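Local coordinates for protein RNase III (Scheffersomyces stipitis, PDB 7DEY) that probably cuts double-stranded RNA endonucleolytically to leave 5'-phosphomonoesters, as a Dicer of the ribonuclease III family, here seen as its RNase III and double-stranded RNA-binding domains, at residues 2-6 and 139-143; 83-87 and 143-147. The contacts are given in a common frame with arbitrary orientation. Residue numbers count along the deposited sequence, not the author numbering.

The chain begins with an extended, proline-rich arm, residues 2-6, that leads into helix 11-18. Contact 1 lays this arm against the end of helix 134-143 and so closes a loop of 132 residues, much of it the helical RNase III domain. Contact 2 starts within that loop, at helix 81-90, and ends just beyond it, where helix 134-143 gives way to helix 145-156, with 55 residues between its segments. The two contacts overlap, sharing Leu143, and their centres are about 9 Å apart. Together they pack the N-terminal arm and helix 81-90 against the junction of these two successive helices.

Contact 1: 2-6 and 139-143; sequences HPPLP and WLEKL
Pro3 to Pro6 run in a polyproline II-like conformation (phi -60 to -90°, psi 120 to 145°), phi being restrained by the proline rings; lacking an N-H at the three prolines, the arm packs by side-chain shape rather than backbone pairing. It passes the last turn of helix 134-143, where Leu143 N and Lys142 N both bond to Trp139 O (2.8 and 3.0 Å). The CA atoms come nearest at Pro3 and Leu143, 5.9 Å apart. Pro3 is the first bump: its ring fills the hollow between Trp139, Lys142 and Leu143, with Pro3 CG 3.6 Å from Leu143 CA, and Pro3 CB 3.9 Å from Lys142 CB and 4.0 Å from Trp139 CD1 at the indole edge. The N-terminal arm is in this way packed onto the all-helical RNase III fold; Trp139 also packs on Ile122 and Leu125 of helix 113-128. Pro6 is the second bump, its CD-CG edge set down on the flat face of the indole: CD stands 3.3 Å from the five-membered ring centroid of Trp139, 7° off the normal, a CH-pi contact. Trp139 takes chi1 t (160°), and its NE1 hydrogen-bonds to Tyr91 OH. Leu5 starts away from the helix, but its CD1 returns to 3.7 Å from Trp139 CZ2. Outside, Lys142 runs along the arm, NZ 3.3 Å from Pro4 CD.

Contact 2: 83-87 and 143-147; sequences TLTQF and LYAPK
Phe87 and Lys147 bury the most surface here, 96 and 50 Å², with Leu143 and Tyr144 as the walls round Phe87. Residues 83-87 are helical, with Phe87 N bonded to Thr83 O (3.0 Å); opposite them, Leu143 ends one helix, Tyr144 (phi/psi -103/-8°) makes the turn, and residues 145-147 begin the next. CA atoms approach at Phe87 and Leu143 (8.4 Å) and at Thr83 and Lys147 (9.5 Å). Phe87, chi1 m, drives its flat ring into the bend. Leu143, chi1 t and chi2 p, covers one face, its CG 3.8 Å from the Phe87 ring centroid and 12° off the normal, a CH-pi contact. The edge of Phe87 meets the face of Tyr144 in a T-shaped pair, centroids 5.1 Å apart and planes at 82°. Tyr144, chi1 m, sends its hydroxyl past the ring to hydrogen-bond Leu78 O, satisfying its polar end in the core. The aliphatic part of Lys147 runs past Phe87 (CD 4.3 Å from Phe87 CZ) and Thr83 (CD 4.0 Å from Thr83 OG1), bringing NZ to 3.5 Å from Gln86 OE1. As no hydrogen bond crosses between the segments, helix 81-90 is held to this interhelical turn mainly by aromatic and aliphatic packing.

Contact 1: 2-6 and 139-143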
loop_
_atom_site.group_PDB
_atom_site.type_symbol
_atom_site.label_atom_id
_atom_site.label_comp_id
_atom_site.label_asym_id
_atom_site.label_seq_id
_atom_site.Cartn_x
_atom_site.Cartn_y
_atom_site.Cartn_z
ATOM N N HIS C 2 -14.299 -0.688 2.091
ATOM C CA HIS C 2 -15.206 -0.189 3.122
ATOM C C HIS C 2 -15.822 1.193 2.873
ATOM O O HIS C 2 -16.895 1.481 3.424
ATOM C CB HIS C 2 -14.524 -0.223 4.491
ATOM C CG HIS C 2 -14.962 -1.387 5.324
ATOM N ND1 HIS C 2 -14.624 -2.689 5.014
ATOM C CD2 HIS C 2 -15.764 -1.456 6.413
ATOM C CE1 HIS C 2 -15.168 -3.506 5.900
ATOM N NE2 HIS C 2 -15.864 -2.783 6.760
ATOM N N PRO C 3 -15.231 2.074 2.077
ATOM C CA PRO C 3 -15.957 3.285 1.713
ATOM C C PRO C 3 -16.840 3.049 0.497
ATOM O O PRO C 3 -16.426 2.398 -0.476
ATOM C CB PRO C 3 -14.841 4.296 1.433
ATOM C CG PRO C 3 -13.694 3.484 1.059
ATOM C CD PRO C 3 -13.787 2.223 1.838
ATOM N N PRO C 4 -18.082 3.533 0.530
ATOM C CA PRO C 4 -18.984 3.333 -0.614
ATOM C C PRO C 4 -18.425 3.977 -1.872
ATOM O O PRO C 4 -17.864 5.074 -1.834
ATOM C CB PRO C 4 -20.287 4.014 -0.171
ATOM C CG PRO C 4 -20.175 4.188 1.299
ATOM C CD PRO C 4 -18.715 4.312 1.609
ATOM N N LEU C 5 -18.588 3.284 -2.990
ATOM C CA LEU C 5 -18.065 3.766 -4.266
ATOM C C LEU C 5 -18.960 4.862 -4.820
ATOM O O LEU C 5 -20.150 4.616 -5.062
ATOM C CB LEU C 5 -17.976 2.638 -5.281
ATOM C CG LEU C 5 -17.465 3.093 -6.640
ATOM C CD1 LEU C 5 -16.040 3.621 -6.503
ATOM C CD2 LEU C 5 -17.530 1.962 -7.653
ATOM N N PRO C 6 -18.448 6.070 -5.043
ATOM C CA PRO C 6 -19.269 7.108 -5.658
ATOM C C PRO C 6 -19.668 6.707 -7.064
ATOM O O PRO C 6 -18.898 6.085 -7.809
ATOM C CB PRO C 6 -18.359 8.339 -5.652
ATOM C CG PRO C 6 -17.013 7.817 -5.456
ATOM C CD PRO C 6 -17.133 6.583 -4.644
ATOM N N TRP C 139 -14.488 10.869 -0.450
ATOM C CA TRP C 139 -14.421 9.427 -0.655
ATOM C C TRP C 139 -12.986 8.926 -0.551
ATOM O O TRP C 139 -12.702 7.973 0.184
ATOM C CB TRP C 139 -15.012 9.075 -2.013
ATOM C CG TRP C 139 -14.583 7.758 -2.538
ATOM C CD1 TRP C 139 -14.712 6.537 -1.927
ATOM C CD2 TRP C 139 -13.986 7.512 -3.807
ATOM N NE1 TRP C 139 -14.226 5.548 -2.742
ATOM C CE2 TRP C 139 -13.775 6.120 -3.905
ATOM C CE3 TRP C 139 -13.614 8.335 -4.882
ATOM C CZ2 TRP C 139 -13.189 5.534 -5.030
ATOM C CZ3 TRP C 139 -13.030 7.750 -6.003
ATOM C CH2 TRP C 139 -12.821 6.366 -6.065
ATOM N N LEU C 140 -12.068 9.567 -1.294
ATOM C CA LEU C 140 -10.650 9.225 -1.233
ATOM C C LEU C 140 -10.094 9.386 0.171
ATOM O O LEU C 140 -9.211 8.625 0.582
ATOM C CB LEU C 140 -9.853 10.105 -2.191
ATOM C CG LEU C 140 -9.907 9.867 -3.701
ATOM C CD1 LEU C 140 -8.969 10.854 -4.364
ATOM C CD2 LEU C 140 -9.547 8.439 -4.073
ATOM N N GLU C 141 -10.574 10.387 0.915
ATOM C CA GLU C 141 -10.082 10.570 2.279
ATOM C C GLU C 141 -10.395 9.353 3.150
ATOM O O GLU C 141 -9.666 9.061 4.108
ATOM C CB GLU C 141 -10.671 11.845 2.892
ATOM C CG GLU C 141 -9.886 13.112 2.560
ATOM C CD GLU C 141 -10.668 14.407 2.804
ATOM O OE1 GLU C 141 -10.050 15.494 2.736
ATOM O OE2 GLU C 141 -11.896 14.349 3.058
ATOM N N LYS C 142 -11.462 8.627 2.833
ATOM C CA LYS C 142 -11.748 7.378 3.524
ATOM C C LYS C 142 -11.045 6.201 2.859
ATOM O O LYS C 142 -10.493 5.338 3.546
ATOM C CB LYS C 142 -13.264 7.147 3.560
ATOM C CG LYS C 142 -14.064 8.406 3.879
ATOM C CD LYS C 142 -15.555 8.126 4.003
ATOM C CE LYS C 142 -16.180 7.838 2.646
ATOM N NZ LYS C 142 -17.501 7.143 2.738
ATOM N N LEU C 143 -11.055 6.167 1.523
ATOM C CA LEU C 143 -10.455 5.069 0.774
ATOM C C LEU C 143 -8.999 4.871 1.138
ATOM O O LEU C 143 -8.458 3.770 0.981
ATOM C CB LEU C 143 -10.581 5.339 -0.731
ATOM C CG LEU C 143 -10.067 4.328 -1.758
ATOM C CD1 LEU C 143 -10.616 2.953 -1.507
ATOM C CD2 LEU C 143 -10.425 4.798 -3.158
#

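Contact 2: 83-87 and 143-147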
loop_
_atom_site.group_PDB
_atom_site.type_symbol
_atom_site.label_atom_id
_atom_site.label_comp_id
_atom_site.label_asym_id
_atom_site.label_seq_id
_atom_site.Cartn_x
_atom_site.Cartn_y
_atom_site.Cartn_z
ATOM N N THR C 83 -1.380 0.069 -5.983
ATOM C CA THR C 83 -2.505 0.430 -5.131
ATOM C C THR C 83 -3.776 0.714 -5.929
ATOM O O THR C 83 -4.881 0.398 -5.460
ATOM C CB THR C 83 -2.171 1.627 -4.272
ATOM O OG1 THR C 83 -3.391 2.120 -3.732
ATOM C CG2 THR C 83 -1.540 2.697 -5.097
ATOM N N LEU C 84 -3.656 1.345 -7.112
ATOM C CA LEU C 84 -4.851 1.636 -7.906
ATOM C C LEU C 84 -5.473 0.359 -8.432
ATOM O O LEU C 84 -6.694 0.295 -8.596
ATOM C CB LEU C 84 -4.534 2.560 -9.084
ATOM C CG LEU C 84 -3.950 3.935 -8.793
ATOM C CD1 LEU C 84 -4.027 4.776 -10.026
ATOM C CD2 LEU C 84 -4.725 4.566 -7.670
ATOM N N THR C 85 -4.651 -0.662 -8.708
ATOM C CA THR C 85 -5.189 -1.974 -9.045
ATOM C C THR C 85 -5.904 -2.582 -7.856
ATOM O O THR C 85 -6.947 -3.223 -8.013
ATOM C CB THR C 85 -4.087 -2.923 -9.495
ATOM O OG1 THR C 85 -3.431 -2.401 -10.654
ATOM C CG2 THR C 85 -4.684 -4.273 -9.823
ATOM N N GLN C 86 -5.348 -2.400 -6.658
ATOM C CA GLN C 86 -5.977 -2.960 -5.470
ATOM C C GLN C 86 -7.351 -2.349 -5.254
ATOM O O GLN C 86 -8.314 -3.061 -4.975
ATOM C CB GLN C 86 -5.083 -2.742 -4.250
ATOM C CG GLN C 86 -5.414 -3.652 -3.092
ATOM C CD GLN C 86 -4.372 -3.612 -1.990
ATOM O OE1 GLN C 86 -3.636 -2.635 -1.843
ATOM N NE2 GLN C 86 -4.305 -4.687 -1.204
ATOM N N PHE C 87 -7.469 -1.031 -5.427
ATOM C CA PHE C 87 -8.779 -0.391 -5.358
ATOM C C PHE C 87 -9.720 -0.945 -6.419
ATOM O O PHE C 87 -10.899 -1.201 -6.137
ATOM C CB PHE C 87 -8.640 1.126 -5.519
ATOM C CG PHE C 87 -7.904 1.796 -4.389
ATOM C CD1 PHE C 87 -7.919 1.256 -3.114
ATOM C CD2 PHE C 87 -7.197 2.967 -4.606
ATOM C CE1 PHE C 87 -7.239 1.878 -2.071
ATOM C CE2 PHE C 87 -6.510 3.576 -3.584
ATOM C CZ PHE C 87 -6.530 3.032 -2.308
ATOM N N LEU C 143 -11.055 6.167 1.523
ATOM C CA LEU C 143 -10.455 5.069 0.774
ATOM C C LEU C 143 -8.999 4.871 1.138
ATOM O O LEU C 143 -8.458 3.770 0.981
ATOM C CB LEU C 143 -10.581 5.339 -0.731
ATOM C CG LEU C 143 -10.067 4.328 -1.758
ATOM C CD1 LEU C 143 -10.616 2.953 -1.507
ATOM C CD2 LEU C 143 -10.425 4.798 -3.158
ATOM N N TYR C 144 -8.345 5.919 1.619
ATOM C CA TYR C 144 -6.923 5.868 1.888
ATOM C C TYR C 144 -6.592 5.732 3.361
ATOM O O TYR C 144 -5.420 5.522 3.685
ATOM C CB TYR C 144 -6.245 7.120 1.330
ATOM C CG TYR C 144 -5.899 6.999 -0.132
ATOM C CD1 TYR C 144 -4.907 6.121 -0.546
ATOM C CD2 TYR C 144 -6.554 7.757 -1.089
ATOM C CE1 TYR C 144 -4.570 5.999 -1.874
ATOM C CE2 TYR C 144 -6.233 7.644 -2.428
ATOM C CZ TYR C 144 -5.232 6.762 -2.823
ATOM O OH TYR C 144 -4.885 6.610 -4.162
ATOM N N ALA C 145 -7.585 5.844 4.255
ATOM C CA ALA C 145 -7.393 5.809 5.703
ATOM C C ALA C 145 -6.448 4.698 6.158
ATOM O O ALA C 145 -5.439 5.000 6.809
ATOM C CB ALA C 145 -8.741 5.674 6.411
ATOM N N PRO C 146 -6.712 3.414 5.836
ATOM C CA PRO C 146 -5.766 2.367 6.264
ATOM C C PRO C 146 -4.368 2.581 5.719
ATOM O O PRO C 146 -3.391 2.373 6.451
ATOM C CB PRO C 146 -6.395 1.078 5.717
ATOM C CG PRO C 146 -7.809 1.418 5.404
ATOM C CD PRO C 146 -7.769 2.840 4.975
ATOM N N LYS C 147 -4.238 3.005 4.455
ATOM C CA LYS C 147 -2.909 3.248 3.899
ATOM C C LYS C 147 -2.216 4.388 4.623
ATOM O O LYS C 147 -0.987 4.367 4.787
ATOM C CB LYS C 147 -2.985 3.557 2.396
ATOM C CG LYS C 147 -3.858 2.601 1.603
ATOM C CD LYS C 147 -3.201 2.151 0.309
ATOM C CE LYS C 147 -2.236 1.006 0.509
ATOM N NZ LYS C 147 -2.962 -0.269 0.682
#